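Local coordinates for protein Xyn30D (Paenibacillus barcinonensis, PDB 4QB6) that binds glucuronic acid-bearing fragments of xylan through this calcium-binding CBM35 module, attached to a xylanase that probably cleaves glucuronoxylan, at residues V52-Y57 / S63-F68; G123-W128 / G153-N158. One frame throughout, in Å; residues are numbered along the deposited sequence.

Contact 1 of 2, residues V52-Y57 / S63-F68; sequences VVETLY and SGYVNF. With CA (calcium ion), chain C; CA (calcium ion), chain D; GCU (alpha-D-glucopyranuronic acid), chain B.
Tyr65 CG sits between its own backbone N and carbonyl carbon (chi1 57°), which carries the ring over the 52-57 segment and its OH toward Tyr57. There Tyr57 N donates to Tyr65 OH at 3.1 Å. The Glu54 carbonyl O lies over one face of the Tyr65 ring, offset toward the rim. Asn67 CG is anti to its backbone N (chi1 180°), and this turns the amide toward Glu54 and the sugar. In the conformer given, Asn67 ND2 donates to Glu54 OE1 at 2.9 Å. OE1 lies close to the amide plane of Asn67, but ND2 meets it from above the carboxylate plane.

Behind these side chains is an antiparallel beta hairpin. Val52 and Asn67 form one hydrogen-bonded pair, with Asn67 N to Val52 O at 2.8 Å. Glu54 and Tyr65 form the other, with Glu54 N to Tyr65 O at 2.9 Å. With an alanine at Tyr65, Tyr57 N would probably lose its hydroxyl acceptor, and the loop carrying the sugar-binding Tyr57 would be freer to shift.

The glucuronic acid meets both segments. Tyr57 OH and GCU O2 share a hydrogen bond of 2.9 Å, with O2 at the ring edge. Asn67 OD1 binds one calcium ion at 2.4 Å, as does Phe68 O, and Glu152 adds a protein ligand. GCU O4 and O6A bind the same ion. The amide is thus held at both ends: its nitrogen by Glu54 in that conformer, its oxygen by the metal. Calcium bridges protein and uronate, and its charge probably offsets that of the sugar carboxylate.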
loop_
_atom_site.group_PDB
_atom_site.type_symbol
_atom_site.label_atom_id
_atom_site.label_comp_id
_atom_site.label_asym_id
_atom_site.label_seq_id
_atom_site.Cartn_x
_atom_site.Cartn_y
_atom_site.Cartn_z
ATOM N N VAL A 52 12.612 0.389 -1.841
ATOM C CA VAL A 52 13.499 -0.483 -1.094
ATOM C C VAL A 52 12.926 -0.821 0.267
ATOM O O VAL A 52 12.154 -0.055 0.842
ATOM C CB VAL A 52 14.899 0.148 -0.922
ATOM C CG1 VAL A 52 15.590 0.327 -2.279
ATOM C CG2 VAL A 52 14.845 1.460 -0.181
ATOM N N VAL A 53 13.288 -1.973 0.794
ATOM C CA VAL A 53 12.928 -2.368 2.132
ATOM C C VAL A 53 13.862 -1.710 3.135
ATOM O O VAL A 53 15.095 -1.721 2.944
ATOM C CB VAL A 53 12.985 -3.904 2.286
ATOM C CG1 VAL A 53 12.652 -4.318 3.713
ATOM C CG2 VAL A 53 12.013 -4.551 1.325
ATOM N N GLU A 54 13.295 -1.171 4.209
ATOM C CA GLU A 54 14.083 -0.570 5.260
ATOM C C GLU A 54 13.518 -0.863 6.615
ATOM O O GLU A 54 12.416 -1.425 6.773
ATOM C CB GLU A 54 14.212 0.935 5.046
ATOM C CG GLU A 54 15.039 1.249 3.794
ATOM C CD GLU A 54 15.198 2.719 3.513
ATOM O OE1 GLU A 54 14.287 3.472 3.932
ATOM O OE2 GLU A 54 16.215 3.082 2.828
ATOM N N THR A 55 14.328 -0.497 7.604
ATOM C CA THR A 55 14.008 -0.782 9.002
ATOM C C THR A 55 14.417 0.380 9.902
ATOM O O THR A 55 14.445 0.233 11.126
ATOM C CB THR A 55 14.715 -2.051 9.480
ATOM O OG1 THR A 55 16.134 -1.872 9.334
ATOM C CG2 THR A 55 14.250 -3.282 8.715
ATOM N N LEU A 56 14.677 1.548 9.341
ATOM C CA LEU A 56 15.241 2.671 10.103
ATOM C C LEU A 56 14.291 3.135 11.195
ATOM O O LEU A 56 14.706 3.386 12.337
ATOM C CB LEU A 56 15.551 3.824 9.144
ATOM C CG LEU A 56 16.071 5.125 9.745
ATOM C CD1 LEU A 56 17.379 4.863 10.485
ATOM C CD2 LEU A 56 16.244 6.158 8.643
ATOM N N TYR A 57 13.025 3.335 10.863
ATOM C CA TYR A 57 12.027 3.860 11.821
ATOM C C TYR A 57 11.303 2.701 12.462
ATOM O O TYR A 57 10.826 1.791 11.783
ATOM C CB TYR A 57 11.041 4.793 11.124
ATOM C CG TYR A 57 11.734 5.995 10.599
ATOM C CD1 TYR A 57 12.255 6.944 11.463
ATOM C CD2 TYR A 57 11.962 6.149 9.239
ATOM C CE1 TYR A 57 12.953 8.052 10.976
ATOM C CE2 TYR A 57 12.648 7.237 8.761
ATOM C CZ TYR A 57 13.155 8.155 9.627
ATOM O OH TYR A 57 13.832 9.255 9.103
ATOM N N SER A 63 9.122 -7.756 8.886
ATOM C CA SER A 63 10.551 -7.537 8.873
ATOM C C SER A 63 10.990 -6.135 8.488
ATOM O O SER A 63 12.171 -5.820 8.523
ATOM C CB SER A 63 11.223 -8.549 7.951
ATOM O OG SER A 63 10.732 -8.412 6.637
ATOM N N GLY A 64 10.044 -5.269 8.101
ATOM C CA GLY A 64 10.389 -3.911 7.746
ATOM C C GLY A 64 9.220 -3.184 7.131
ATOM O O GLY A 64 8.085 -3.484 7.421
ATOM N N TYR A 65 9.560 -2.211 6.290
ATOM C CA TYR A 65 8.576 -1.441 5.539
ATOM C C TYR A 65 9.217 -1.070 4.232
ATOM O O TYR A 65 10.426 -1.258 4.035
ATOM C CB TYR A 65 8.097 -0.199 6.321
ATOM C CG TYR A 65 9.213 0.716 6.727
ATOM C CD1 TYR A 65 9.688 1.696 5.880
ATOM C CD2 TYR A 65 9.815 0.608 7.980
ATOM C CE1 TYR A 65 10.740 2.507 6.228
ATOM C CE2 TYR A 65 10.856 1.420 8.356
ATOM C CZ TYR A 65 11.315 2.381 7.475
ATOM O OH TYR A 65 12.377 3.173 7.870
ATOM N N VAL A 66 8.416 -0.528 3.323
ATOM C CA VAL A 66 8.948 -0.121 2.006
ATOM C C VAL A 66 9.038 1.392 1.937
ATOM O O VAL A 66 8.074 2.101 2.280
ATOM C CB VAL A 66 8.091 -0.676 0.878
ATOM C CG1 VAL A 66 8.539 -0.100 -0.458
ATOM C CG2 VAL A 66 8.164 -2.189 0.875
ATOM N N ASN A 67 10.175 1.877 1.461
ATOM C CA ASN A 67 10.409 3.259 1.208
ATOM C C ASN A 67 10.384 3.481 -0.298
ATOM O O ASN A 67 11.205 2.904 -1.026
ATOM C CB ASN A 67 11.778 3.613 1.807
ATOM C CG ASN A 67 12.142 5.038 1.596
ATOM O OD1 ASN A 67 11.447 5.757 0.912
ATOM N ND2 ASN A 67 13.260 5.468 2.160
ATOM N N PHE A 68 9.414 4.239 -0.809
ATOM C CA PHE A 68 9.418 4.635 -2.232
ATOM C C PHE A 68 10.551 5.600 -2.462
ATOM O O PHE A 68 10.697 6.542 -1.727
ATOM C CB PHE A 68 8.104 5.336 -2.611
ATOM C CG PHE A 68 6.841 4.506 -2.478
ATOM C CD1 PHE A 68 6.351 3.765 -3.556
ATOM C CD2 PHE A 68 6.086 4.541 -1.300
ATOM C CE1 PHE A 68 5.156 3.107 -3.452
ATOM C CE2 PHE A 68 4.890 3.849 -1.225
ATOM C CZ PHE A 68 4.438 3.123 -2.286
HETATM CA CA CA C . 10.662 7.880 0.251
HETATM CA CA CA D . 5.943 -4.495 7.287
HETATM C C1 GCU B . 13.495 10.471 4.787
HETATM C C2 GCU B . 13.146 9.196 5.510
HETATM C C3 GCU B . 12.608 8.141 4.569
HETATM C C4 GCU B . 11.429 8.760 3.707
HETATM C C5 GCU B . 11.959 9.985 2.987
HETATM C C6 GCU B . 10.945 10.648 2.150
HETATM O O2 GCU B . 14.283 8.739 6.288
HETATM O O3 GCU B . 12.111 6.974 5.216
HETATM O O4 GCU B . 11.055 7.792 2.703
HETATM O O5 GCU B . 12.370 10.872 4.007
HETATM O O6A GCU B . 10.371 9.985 1.273
HETATM O O6B GCU B . 10.685 11.831 2.325
HETATM O O HOH W 1 8.640 6.703 1.010
HETATM O O HOH W 2 13.039 8.214 0.048
#

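Contact 2 of 2, residues G123-W128 / G153-N158; sequences GSWSTW and GPNMDN. With CA (calcium ion), chain D; GCU (alpha-D-glucopyranuronic acid), chain B.
The sugar pocket of this carbohydrate-binding module is walled here by Trp125, from the loop before strand 128-137, and Asn155, at the start of strand 155-163. Trp125 CE3 lies 4.0 Å from Asn155 CG. The two side chains cross at about a right angle, with ring and amide planes 30° apart. GCU C4 stands 3.7 Å above one face of the indole, offset toward the rim. The sugar therefore rests on the tryptophan while Asn155 lies beside its O3 and O4. Trp125 CG is anti to the carbonyl carbon (chi1 -64°), which swings the indole toward the sugar. Its ring also stacks with that of Tyr57.

The loop turns sharply before it joins the beta-sandwich. Ser124 to Thr127 form a type I beta turn, with Thr127 N bonded to Ser124 O. In the conformer given, Ser124 OG accepts from Ser126 N at 3.0 Å, an ST turn.

Farther along, Trp128 packs against the same strand. Its CZ3 is 3.7 Å from Asp157 CB and 3.8 Å from Asn155 O. The indole nitrogen bonds to Pro58 O, which fixes the turn of the ring. Asp157 CG is anti to the backbone N (chi1 -173°). This sends the carboxylate toward a calcium ion shared with Gly64, which OD1 binds at 2.3 Å. Asp157 O binds that ion too, and OD2 forms a salt bridge with Arg94. Asp157 and Asn158 lie opposite Arg94 in a classic beta bulge.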
loop_
_atom_site.group_PDB
_atom_site.type_symbol
_atom_site.label_atom_id
_atom_site.label_comp_id
_atom_site.label_asym_id
_atom_site.label_seq_id
_atom_site.Cartn_x
_atom_site.Cartn_y
_atom_site.Cartn_z
ATOM N N GLY A 123 2.565 12.724 10.838
ATOM C CA GLY A 123 3.271 13.610 11.784
ATOM C C GLY A 123 4.703 13.249 12.084
ATOM O O GLY A 123 5.503 14.080 12.544
ATOM N N SER A 124 5.032 11.977 11.830
ATOM C CA SER A 124 6.338 11.418 12.149
ATOM C C SER A 124 6.609 10.198 11.280
ATOM O O SER A 124 5.693 9.439 10.982
ATOM C CB SER A 124 6.418 10.992 13.620
ATOM O OG SER A 124 7.640 10.310 13.832
ATOM N N TRP A 125 7.875 9.959 10.945
ATOM C CA TRP A 125 8.203 8.735 10.255
ATOM C C TRP A 125 8.063 7.500 11.140
ATOM O O TRP A 125 8.089 6.385 10.651
ATOM C CB TRP A 125 9.590 8.758 9.616
ATOM C CG TRP A 125 9.750 9.775 8.547
ATOM C CD1 TRP A 125 10.584 10.844 8.563
ATOM C CD2 TRP A 125 9.081 9.786 7.271
ATOM N NE1 TRP A 125 10.446 11.542 7.373
ATOM C CE2 TRP A 125 9.540 10.911 6.573
ATOM C CE3 TRP A 125 8.122 8.971 6.667
ATOM C CZ2 TRP A 125 9.068 11.241 5.306
ATOM C CZ3 TRP A 125 7.692 9.285 5.405
ATOM C CH2 TRP A 125 8.149 10.432 4.752
ATOM N N SER A 126 7.875 7.707 12.457
ATOM C CA SER A 126 7.553 6.570 13.337
ATOM C C SER A 126 6.144 6.628 13.913
ATOM O O SER A 126 5.824 5.897 14.842
ATOM C CB SER A 126 8.623 6.333 14.406
ATOM O OG SER A 126 8.606 7.311 15.423
ATOM N N THR A 127 5.287 7.450 13.318
ATOM C CA THR A 127 3.849 7.400 13.600
ATOM C C THR A 127 3.212 6.639 12.447
ATOM O O THR A 127 3.166 7.126 11.298
ATOM C CB THR A 127 3.189 8.759 13.736
ATOM O OG1 THR A 127 3.807 9.422 14.848
ATOM C CG2 THR A 127 1.695 8.621 13.968
ATOM N N TRP A 128 2.708 5.459 12.741
ATOM C CA TRP A 128 2.092 4.590 11.753
ATOM C C TRP A 128 0.603 4.774 11.805
ATOM O O TRP A 128 -0.044 4.400 12.792
ATOM C CB TRP A 128 2.487 3.142 12.013
ATOM C CG TRP A 128 3.958 2.939 11.902
ATOM C CD1 TRP A 128 4.858 2.986 12.917
ATOM C CD2 TRP A 128 4.722 2.733 10.700
ATOM N NE1 TRP A 128 6.126 2.789 12.424
ATOM C CE2 TRP A 128 6.071 2.616 11.066
ATOM C CE3 TRP A 128 4.382 2.598 9.345
ATOM C CZ2 TRP A 128 7.077 2.421 10.135
ATOM C CZ3 TRP A 128 5.386 2.426 8.431
ATOM C CH2 TRP A 128 6.699 2.299 8.831
ATOM N N GLY A 153 6.046 8.900 -2.052
ATOM C CA GLY A 153 5.057 8.081 -1.345
ATOM C C GLY A 153 5.284 8.032 0.127
ATOM O O GLY A 153 6.364 8.314 0.615
ATOM N N PRO A 154 4.276 7.593 0.880
ATOM C CA PRO A 154 4.477 7.307 2.288
ATOM C C PRO A 154 5.354 6.078 2.469
ATOM O O PRO A 154 5.423 5.244 1.576
ATOM C CB PRO A 154 3.065 7.030 2.766
ATOM C CG PRO A 154 2.406 6.405 1.596
ATOM C CD PRO A 154 2.980 7.117 0.394
ATOM N N ASN A 155 6.000 5.930 3.611
ATOM C CA ASN A 155 6.644 4.679 3.907
ATOM C C ASN A 155 5.543 3.652 4.208
ATOM O O ASN A 155 4.621 3.943 4.987
ATOM C CB ASN A 155 7.591 4.785 5.075
ATOM C CG ASN A 155 8.845 5.557 4.762
ATOM O OD1 ASN A 155 9.182 5.813 3.609
ATOM N ND2 ASN A 155 9.589 5.881 5.808
ATOM N N MET A 156 5.586 2.474 3.607
ATOM C CA MET A 156 4.448 1.567 3.584
ATOM C C MET A 156 4.761 0.309 4.343
ATOM O O MET A 156 5.716 -0.411 4.011
ATOM C CB MET A 156 4.083 1.218 2.138
ATOM C CG MET A 156 2.797 0.424 1.997
ATOM S SD MET A 156 1.334 1.234 2.630
ATOM C CE MET A 156 1.178 2.632 1.624
ATOM N N ASP A 157 3.980 0.017 5.376
ATOM C CA ASP A 157 4.251 -1.143 6.236
ATOM C C ASP A 157 3.567 -2.403 5.765
ATOM O O ASP A 157 4.208 -3.456 5.673
ATOM C CB ASP A 157 3.839 -0.819 7.673
ATOM C CG ASP A 157 4.239 -1.881 8.656
ATOM O OD1 ASP A 157 5.140 -2.690 8.383
ATOM O OD2 ASP A 157 3.613 -1.869 9.731
ATOM N N ASN A 158 2.285 -2.315 5.504
ATOM C CA ASN A 158 1.464 -3.496 5.190
ATOM C C ASN A 158 0.133 -3.027 4.667
ATOM O O ASN A 158 -0.178 -1.816 4.742
ATOM C CB ASN A 158 1.323 -4.449 6.424
ATOM C CG ASN A 158 0.478 -3.892 7.539
ATOM O OD1 ASN A 158 0.823 -4.023 8.738
ATOM N ND2 ASN A 158 -0.611 -3.370 7.212
HETATM CA CA CA D . 5.943 -4.495 7.287
HETATM C C1 GCU B . 13.495 10.471 4.787
HETATM C C2 GCU B . 13.146 9.196 5.510
HETATM C C3 GCU B . 12.608 8.141 4.569
HETATM C C4 GCU B . 11.429 8.760 3.707
HETATM C C5 GCU B . 11.959 9.985 2.987
HETATM C C6 GCU B . 10.945 10.648 2.150
HETATM O O2 GCU B . 14.283 8.739 6.288
HETATM O O3 GCU B . 12.111 6.974 5.216
HETATM O O4 GCU B . 11.055 7.792 2.703
HETATM O O5 GCU B . 12.370 10.872 4.007
HETATM O O6A GCU B . 10.371 9.985 1.273
HETATM O O6B GCU B . 10.685 11.831 2.325
#

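Contacts 1 and 2 follow one another along the chain, with centres 10 Å apart on the same side of its centre. Contact 1 is the small hairpin of strands 51-54 and 65-68. Contact 2 joins the loop before strand 128-137 to strand 155-163, both strands belonging to the four-stranded sheet. The two contacts touch directly: Val66 N lies 2.8 Å from Met156 O, a probable hydrogen bond. They also share ligands. Gly64 and Asp157 hold one calcium ion, completed by Glu41, Glu43 and Thr61. Tyr57, Asn67, Trp125 and Asn155 line one glycan pocket with Arg102 and Glu152. Sugar recognition thus draws on segments far apart in sequence.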